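Local coordinates for protein benzyl alcohol dehydrogenase (Acinetobacter calcoaceticus, PDB 1F8F) that probably catalyses the NAD-dependent oxidation of aromatic alcohols such as benzyl alcohol to their aldehydes, as a zinc-containing medium-chain alcohol dehydrogenase, at residues A[8-20]-A[51-63]. Residues are numbered along the deposited sequence; the frame is centred on the assembly and turned at random.
Unlike the reference sequence in segment 51-63: Lys54 (reference Tyr).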
ATOM      1  N   ILE A   8       3.713  -2.930 -48.368  1.00 41.66           N
ATOM      2  CA  ILE A   8       5.150  -3.159 -48.288  1.00 39.43           C
ATOM      3  C   ILE A   8       5.558  -3.421 -46.838  1.00 39.21           C
ATOM      4  O   ILE A   8       5.172  -2.624 -45.980  1.00 39.48           O
ATOM      5  CB  ILE A   8       5.965  -1.915 -48.772  1.00 37.87           C
ATOM      6  CG1 ILE A   8       5.643  -1.459 -50.200  1.00 34.85           C
ATOM      7  CG2 ILE A   8       7.470  -2.130 -48.577  1.00 35.71           C
ATOM      8  CD1 ILE A   8       5.687  -2.512 -51.295  1.00 32.74           C
ATOM      9  N   ALA A   9       6.318  -4.439 -46.493  1.00 39.26           N
ATOM     10  CA  ALA A   9       6.724  -4.634 -45.100  1.00 41.15           C
ATOM     11  C   ALA A   9       8.143  -5.150 -45.051  1.00 40.27           C
ATOM     12  O   ALA A   9       8.453  -5.931 -45.929  1.00 41.41           O
ATOM     13  CB  ALA A   9       5.843  -5.643 -44.366  1.00 39.49           C
ATOM     14  N   ALA A  10       8.909  -4.856 -44.040  1.00 41.12           N
ATOM     15  CA  ALA A  10      10.253  -5.357 -43.884  1.00 43.12           C
ATOM     16  C   ALA A  10      10.249  -6.755 -43.279  1.00 45.50           C
ATOM     17  O   ALA A  10       9.862  -6.921 -42.110  1.00 47.99           O
ATOM     18  CB  ALA A  10      11.039  -4.402 -42.976  1.00 41.63           C
ATOM     19  N   VAL A  11      10.791  -7.765 -43.947  1.00 45.89           N
ATOM     20  CA  VAL A  11      10.842  -9.134 -43.476  1.00 43.48           C
ATOM     21  C   VAL A  11      12.191  -9.566 -42.932  1.00 44.91           C
ATOM     22  O   VAL A  11      13.243  -9.222 -43.496  1.00 45.23           O
ATOM     23  CB  VAL A  11      10.459 -10.044 -44.668  1.00 42.94           C
ATOM     24  CG1 VAL A  11      10.737 -11.506 -44.318  1.00 42.80           C
ATOM     25  CG2 VAL A  11       9.022  -9.855 -45.135  1.00 38.33           C
ATOM     26  N   THR A  12      12.232 -10.326 -41.838  1.00 43.64           N
ATOM     27  CA  THR A  12      13.467 -10.859 -41.304  1.00 45.64           C
ATOM     28  C   THR A  12      13.526 -12.337 -41.680  1.00 48.90           C
ATOM     29  O   THR A  12      12.970 -13.160 -40.971  1.00 47.59           O
ATOM     30  CB  THR A  12      13.516 -10.687 -39.786  1.00 42.97           C
ATOM     31  OG1 THR A  12      13.603  -9.310 -39.396  1.00 42.57           O
ATOM     32  CG2 THR A  12      14.733 -11.384 -39.221  1.00 42.53           C
ATOM     33  N   PRO A  13      14.158 -12.704 -42.795  1.00 51.88           N
ATOM     34  CA  PRO A  13      14.159 -14.056 -43.320  1.00 51.32           C
ATOM     35  C   PRO A  13      14.866 -15.125 -42.547  1.00 51.03           C
ATOM     36  O   PRO A  13      14.396 -16.249 -42.732  1.00 51.09           O
ATOM     37  CB  PRO A  13      14.709 -13.938 -44.747  1.00 51.55           C
ATOM     38  CG  PRO A  13      14.400 -12.516 -45.077  1.00 53.02           C
ATOM     39  CD  PRO A  13      14.801 -11.796 -43.783  1.00 52.78           C
ATOM     40  N   CYS A  14      15.902 -14.931 -41.752  1.00 52.13           N
ATOM     41  CA  CYS A  14      16.506 -16.051 -41.041  1.00 54.26           C
ATOM     42  C   CYS A  14      17.400 -15.564 -39.912  1.00 55.35           C
ATOM     43  O   CYS A  14      17.609 -14.358 -39.742  1.00 56.26           O
ATOM     44  CB  CYS A  14      17.325 -16.965 -41.958  1.00 56.11           C
ATOM     45  SG  CYS A  14      18.777 -16.247 -42.787  1.00 54.51           S
ATOM     46  N   LYS A  15      17.916 -16.513 -39.141  1.00 56.56           N
ATOM     47  CA  LYS A  15      18.783 -16.135 -38.031  1.00 58.09           C
ATOM     48  C   LYS A  15      19.747 -15.099 -38.597  1.00 59.20           C
ATOM     49  O   LYS A  15      20.387 -15.232 -39.635  1.00 60.63           O
ATOM     50  CB  LYS A  15      19.480 -17.306 -37.382  1.00 59.19           C
ATOM     51  CG  LYS A  15      20.544 -16.984 -36.350  1.00 60.69           C
ATOM     52  CD  LYS A  15      20.807 -18.134 -35.395  1.00 61.81           C
ATOM     53  CE  LYS A  15      22.145 -18.023 -34.697  1.00 63.84           C
ATOM     54  NZ  LYS A  15      22.427 -16.678 -34.138  1.00 64.42           N
ATOM     55  N   GLY A  16      19.749 -13.948 -37.960  1.00 58.54           N
ATOM     56  CA  GLY A  16      20.569 -12.813 -38.263  1.00 57.35           C
ATOM     57  C   GLY A  16      20.446 -12.126 -39.602  1.00 53.28           C
ATOM     58  O   GLY A  16      21.229 -11.213 -39.826  1.00 54.25           O
ATOM     59  N   ALA A  17      19.535 -12.457 -40.471  1.00 51.03           N
ATOM     60  CA  ALA A  17      19.445 -11.817 -41.775  1.00 50.26           C
ATOM     61  C   ALA A  17      19.087 -10.344 -41.668  1.00 49.14           C
ATOM     62  O   ALA A  17      18.587  -9.861 -40.663  1.00 48.15           O
ATOM     63  CB  ALA A  17      18.436 -12.623 -42.576  1.00 49.67           C
ATOM     64  N   ASP A  18      19.383  -9.565 -42.695  1.00 47.79           N
ATOM     65  CA  ASP A  18      19.063  -8.147 -42.764  1.00 44.80           C
ATOM     66  C   ASP A  18      17.589  -7.955 -43.101  1.00 42.10           C
ATOM     67  O   ASP A  18      17.046  -8.742 -43.881  1.00 41.03           O
ATOM     68  CB  ASP A  18      19.855  -7.528 -43.904  1.00 44.80           C
ATOM     69  CG  ASP A  18      21.149  -6.808 -43.627  1.00 45.54           C
ATOM     70  OD1 ASP A  18      21.732  -6.891 -42.524  1.00 44.32           O
ATOM     71  OD2 ASP A  18      21.568  -6.100 -44.591  1.00 43.91           O
ATOM     72  N   PHE A  19      16.959  -6.885 -42.652  1.00 40.94           N
ATOM     73  CA  PHE A  19      15.594  -6.567 -43.104  1.00 41.29           C
ATOM     74  C   PHE A  19      15.663  -6.319 -44.628  1.00 42.83           C
ATOM     75  O   PHE A  19      16.598  -5.657 -45.146  1.00 39.17           O
ATOM     76  CB  PHE A  19      15.046  -5.321 -42.394  1.00 41.35           C
ATOM     77  CG  PHE A  19      14.982  -5.370 -40.892  1.00 41.62           C
ATOM     78  CD1 PHE A  19      13.872  -5.919 -40.238  1.00 39.77           C
ATOM     79  CD2 PHE A  19      16.040  -4.940 -40.125  1.00 40.84           C
ATOM     80  CE1 PHE A  19      13.849  -6.000 -38.863  1.00 38.66           C
ATOM     81  CE2 PHE A  19      16.006  -5.041 -38.733  1.00 40.62           C
ATOM     82  CZ  PHE A  19      14.919  -5.583 -38.104  1.00 37.42           C
ATOM     83  N   GLU A  20      14.667  -6.766 -45.379  1.00 43.23           N
ATOM     84  CA  GLU A  20      14.519  -6.585 -46.815  1.00 44.00           C
ATOM     85  C   GLU A  20      13.056  -6.173 -47.059  1.00 43.52           C
ATOM     86  O   GLU A  20      12.180  -6.779 -46.426  1.00 41.25           O
ATOM     87  CB  GLU A  20      14.726  -7.838 -47.657  1.00 45.85           C
ATOM     88  CG  GLU A  20      15.767  -8.883 -47.392  1.00 47.85           C
ATOM     89  CD  GLU A  20      15.450 -10.298 -47.862  1.00 50.42           C
ATOM     90  OE1 GLU A  20      14.496 -10.527 -48.658  1.00 49.28           O
ATOM     91  OE2 GLU A  20      16.160 -11.252 -47.413  1.00 49.96           O
ATOM     92  N   ARG A  51      15.986 -11.407 -34.062  1.00 50.07           N
ATOM     93  CA  ARG A  51      16.571 -11.643 -35.378  1.00 51.43           C
ATOM     94  C   ARG A  51      17.747 -12.618 -35.215  1.00 53.14           C
ATOM     95  O   ARG A  51      17.831 -13.664 -35.848  1.00 52.73           O
ATOM     96  CB  ARG A  51      16.942 -10.253 -35.898  1.00 48.33           C
ATOM     97  CG  ARG A  51      17.860 -10.228 -37.091  1.00 46.03           C
ATOM     98  CD  ARG A  51      18.801  -9.051 -37.197  1.00 43.28           C
ATOM     99  NE  ARG A  51      19.714  -8.930 -36.070  1.00 41.19           N
ATOM    100  CZ  ARG A  51      20.457  -7.866 -35.795  1.00 41.42           C
ATOM    101  NH1 ARG A  51      20.340  -6.773 -36.550  1.00 43.26           N
ATOM    102  NH2 ARG A  51      21.260  -7.824 -34.743  1.00 38.80           N
ATOM    103  N   ASP A  52      18.492 -12.342 -34.144  1.00 56.85           N
ATOM    104  CA  ASP A  52      19.615 -13.153 -33.718  1.00 61.24           C
ATOM    105  C   ASP A  52      19.186 -14.374 -32.919  1.00 64.70           C
ATOM    106  O   ASP A  52      19.988 -15.132 -32.374  1.00 65.01           O
ATOM    107  CB  ASP A  52      20.579 -12.328 -32.869  1.00 60.00           C
ATOM    108  CG  ASP A  52      21.167 -11.133 -33.595  1.00 59.05           C
ATOM    109  OD1 ASP A  52      20.935 -11.016 -34.814  1.00 56.63           O
ATOM    110  OD2 ASP A  52      21.842 -10.341 -32.898  1.00 58.30           O
ATOM    111  N   GLN A  53      17.890 -14.581 -32.795  1.00 67.71           N
ATOM    112  CA  GLN A  53      17.265 -15.702 -32.155  1.00 70.52           C
ATOM    113  C   GLN A  53      17.648 -16.005 -30.733  1.00 72.50           C
ATOM    114  O   GLN A  53      17.309 -17.091 -30.252  1.00 71.46           O
ATOM    115  CB  GLN A  53      17.486 -16.962 -32.997  1.00 70.93           C
ATOM    116  CG  GLN A  53      16.965 -16.805 -34.416  1.00 70.69           C
ATOM    117  CD  GLN A  53      15.472 -17.030 -34.409  1.00 70.83           C
ATOM    118  OE1 GLN A  53      15.018 -18.109 -34.781  1.00 71.62           O
ATOM    119  NE2 GLN A  53      14.759 -15.997 -33.985  1.00 71.05           N
ATOM    120  N   LYS A  54      18.031 -15.034 -29.919  1.00 75.21           N
ATOM    121  CA  LYS A  54      18.225 -15.282 -28.497  1.00 77.34           C
ATOM    122  C   LYS A  54      16.858 -15.442 -27.858  1.00 79.62           C
ATOM    123  O   LYS A  54      16.714 -15.466 -26.645  1.00 79.27           O
ATOM    124  CB  LYS A  54      19.056 -14.172 -27.853  1.00 79.36           C
ATOM    125  CG  LYS A  54      20.347 -13.972 -28.625  1.00 81.47           C
ATOM    126  CD  LYS A  54      21.255 -12.864 -28.127  1.00 81.43           C
ATOM    127  CE  LYS A  54      22.433 -12.699 -29.092  1.00 82.18           C
ATOM    128  NZ  LYS A  54      23.021 -14.021 -29.472  1.00 82.10           N
ATOM    129  N   TYR A  55      15.776 -15.547 -28.574  1.00 81.18           N
ATOM    130  CA  TYR A  55      14.389 -15.742 -28.359  1.00 79.84           C
ATOM    131  C   TYR A  55      13.789 -16.361 -29.636  1.00 83.14           C
ATOM    132  O   TYR A  55      13.856 -15.780 -30.715  1.00 81.02           O
ATOM    133  CB  TYR A  55      13.639 -14.458 -28.068  1.00 81.72           C
ATOM    134  CG  TYR A  55      13.511 -13.897 -26.680  1.00 87.51           C
ATOM    135  CD1 TYR A  55      14.186 -14.379 -25.573  1.00 81.78           C
ATOM    136  CD2 TYR A  55      12.686 -12.793 -26.479  1.00 81.88           C
ATOM    137  CE1 TYR A  55      14.046 -13.826 -24.324  1.00 82.56           C
ATOM    138  CE2 TYR A  55      12.528 -12.217 -25.235  1.00 82.66           C
ATOM    139  CZ  TYR A  55      13.210 -12.742 -24.154  1.00 89.25           C
ATOM    140  OH  TYR A  55      13.064 -12.175 -22.905  1.00 82.03           O
ATOM    141  N   PRO A  56      13.132 -17.503 -29.476  1.00 82.37           N
ATOM    142  CA  PRO A  56      12.548 -18.252 -30.552  1.00 80.43           C
ATOM    143  C   PRO A  56      11.290 -17.807 -31.256  1.00 78.93           C
ATOM    144  O   PRO A  56      10.384 -18.639 -31.423  1.00 79.56           O
ATOM    145  CB  PRO A  56      12.336 -19.657 -29.959  1.00 81.67           C
ATOM    146  CG  PRO A  56      12.160 -19.407 -28.503  1.00 82.94           C
ATOM    147  CD  PRO A  56      13.024 -18.218 -28.178  1.00 81.51           C
ATOM    148  N   VAL A  57      11.268 -16.582 -31.777  1.00 75.66           N
ATOM    149  CA  VAL A  57      10.125 -16.186 -32.614  1.00 72.40           C
ATOM    150  C   VAL A  57      10.460 -16.865 -33.941  1.00 70.26           C
ATOM    151  O   VAL A  57      11.605 -16.837 -34.383  1.00 69.14           O
ATOM    152  CB  VAL A  57       9.942 -14.681 -32.764  1.00 72.16           C
ATOM    153  CG1 VAL A  57       8.994 -14.324 -33.897  1.00 71.03           C
ATOM    154  CG2 VAL A  57       9.442 -14.054 -31.465  1.00 71.71           C
ATOM    155  N   PRO A  58       9.504 -17.553 -34.522  1.00 69.27           N
ATOM    156  CA  PRO A  58       9.711 -18.266 -35.767  1.00 67.92           C
ATOM    157  C   PRO A  58       9.878 -17.371 -36.979  1.00 65.94           C
ATOM    158  O   PRO A  58       9.000 -16.559 -37.286  1.00 65.68           O
ATOM    159  CB  PRO A  58       8.489 -19.160 -35.866  1.00 68.37           C
ATOM    160  CG  PRO A  58       7.425 -18.458 -35.105  1.00 68.87           C
ATOM    161  CD  PRO A  58       8.111 -17.665 -34.033  1.00 69.30           C
ATOM    162  N   LEU A  59      10.976 -17.583 -37.700  1.00 63.09           N
ATOM    163  CA  LEU A  59      11.351 -16.892 -38.925  1.00 60.21           C
ATOM    164  C   LEU A  59      11.131 -17.772 -40.146  1.00 59.36           C
ATOM    165  O   LEU A  59      11.371 -18.980 -40.123  1.00 60.90           O
ATOM    166  CB  LEU A  59      12.824 -16.488 -38.879  1.00 58.58           C
ATOM    167  CG  LEU A  59      13.231 -15.619 -37.694  1.00 57.34           C
ATOM    168  CD1 LEU A  59      14.739 -15.594 -37.504  1.00 56.95           C
ATOM    169  CD2 LEU A  59      12.665 -14.220 -37.875  1.00 55.61           C
ATOM    170  N   PRO A  60      10.667 -17.177 -41.234  1.00 57.48           N
ATOM    171  CA  PRO A  60      10.486 -15.750 -41.386  1.00 55.32           C
ATOM    172  C   PRO A  60       9.311 -14.963 -40.831  1.00 53.04           C
ATOM    173  O   PRO A  60       8.188 -15.462 -40.758  1.00 52.03           O
ATOM    174  CB  PRO A  60      10.362 -15.645 -42.935  1.00 55.07           C
ATOM    175  CG  PRO A  60       9.628 -16.913 -43.284  1.00 55.59           C
ATOM    176  CD  PRO A  60      10.385 -17.946 -42.488  1.00 55.78           C
ATOM    177  N   ALA A  61       9.493 -13.648 -40.593  1.00 49.18           N
ATOM    178  CA  ALA A  61       8.452 -12.769 -40.067  1.00 45.72           C
ATOM    179  C   ALA A  61       8.671 -11.251 -40.151  1.00 43.13           C
ATOM    180  O   ALA A  61       9.783 -10.780 -40.380  1.00 39.64           O
ATOM    181  CB  ALA A  61       8.371 -13.067 -38.564  1.00 45.26           C
ATOM    182  N   VAL A  62       7.589 -10.488 -39.968  1.00 40.31           N
ATOM    183  CA  VAL A  62       7.597  -9.035 -39.891  1.00 38.28           C
ATOM    184  C   VAL A  62       7.633  -8.545 -38.426  1.00 35.12           C
ATOM    185  O   VAL A  62       6.653  -8.758 -37.723  1.00 30.60           O
ATOM    186  CB  VAL A  62       6.377  -8.377 -40.554  1.00 38.30           C
ATOM    187  CG1 VAL A  62       6.409  -6.863 -40.404  1.00 37.88           C
ATOM    188  CG2 VAL A  62       6.224  -8.738 -42.038  1.00 38.41           C
ATOM    189  N   LEU A  63       8.720  -7.946 -37.975  1.00 31.17           N
ATOM    190  CA  LEU A  63       8.883  -7.422 -36.632  1.00 30.60           C
ATOM    191  C   LEU A  63       8.417  -5.985 -36.441  1.00 26.82           C
ATOM    192  O   LEU A  63       7.521  -5.578 -37.132  1.00 24.99           O
ATOM    193  CB  LEU A  63      10.330  -7.632 -36.161  1.00 29.25           C
ATOM    194  CG  LEU A  63      10.857  -9.036 -36.490  1.00 30.72           C
ATOM    195  CD1 LEU A  63      12.323  -9.151 -36.106  1.00 27.16           C
ATOM    196  CD2 LEU A  63      10.021 -10.115 -35.772  1.00 31.09           C
TER
HETATM  197  O   HOH W   1      11.264  -7.454 -39.571  1.00 38.08           O
HETATM  198  O   HOH W   2      21.665 -17.476 -31.274  1.00 57.70           O
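Thr12 lies at the centre of this contact, gripped by backbone and side chain alike. Its N donates a nearly straight bond to Ala61 O (2.9 Å, 174° at the hydrogen), a single antiparallel bridge that joins 8-20 to the otherwise irregular 51-63. The two branches of the threonine suit its mixed surroundings. A chi1 of -67° sets OG1 beside the backbone N and CG2 anti to it; the methyl packs on Leu59 CD2 at 3.8 Å and against the aliphatic part of Arg51, while OG1 turns to a water. That water also donates to Ala10 O and accepts from Leu63 N, bridging backbones where no direct bond forms, and lies at the edge of the Phe19 ring. Leu63 sets its CD1 methyl against the hydroxyl oxygen Thr12 OG1 at 3.5 Å, and the small Ala9 makes an apolar contact through its CB with Val62 CG2.

Toward solvent the grip thins to a turn laid over a helix end. The third position of the type II turn 14-17 takes a positive phi, which Gly16, lacking a CB, adopts without strain; its N bonds to Arg51 O (2.9 Å), approaching from above the carbonyl plane. Beyond it Lys15 crosses Gln53 at a slant, its CB 3.9 Å from Gln53 CG, and reaches Asp52 O by a weak bond, reinforced by a water. Arg51 passes its CD near Ala17 O and takes Asp52 side-on, NE to OD1 at 2.7 Å and NH2 to OD2, a bidentate salt bridge that holds the guanidinium.

Helix 45-51 ends here in a Schellman motif with Gln53 at C-prime; separately, Gln53 NE2 bonds to Val50 O and Val57 O. Strand 20-26 pairs with 5-11 and touches Val62, helix 351-360 meets Phe19, and Leu63 packs back onto helix 45-51 within the GroES-like domain.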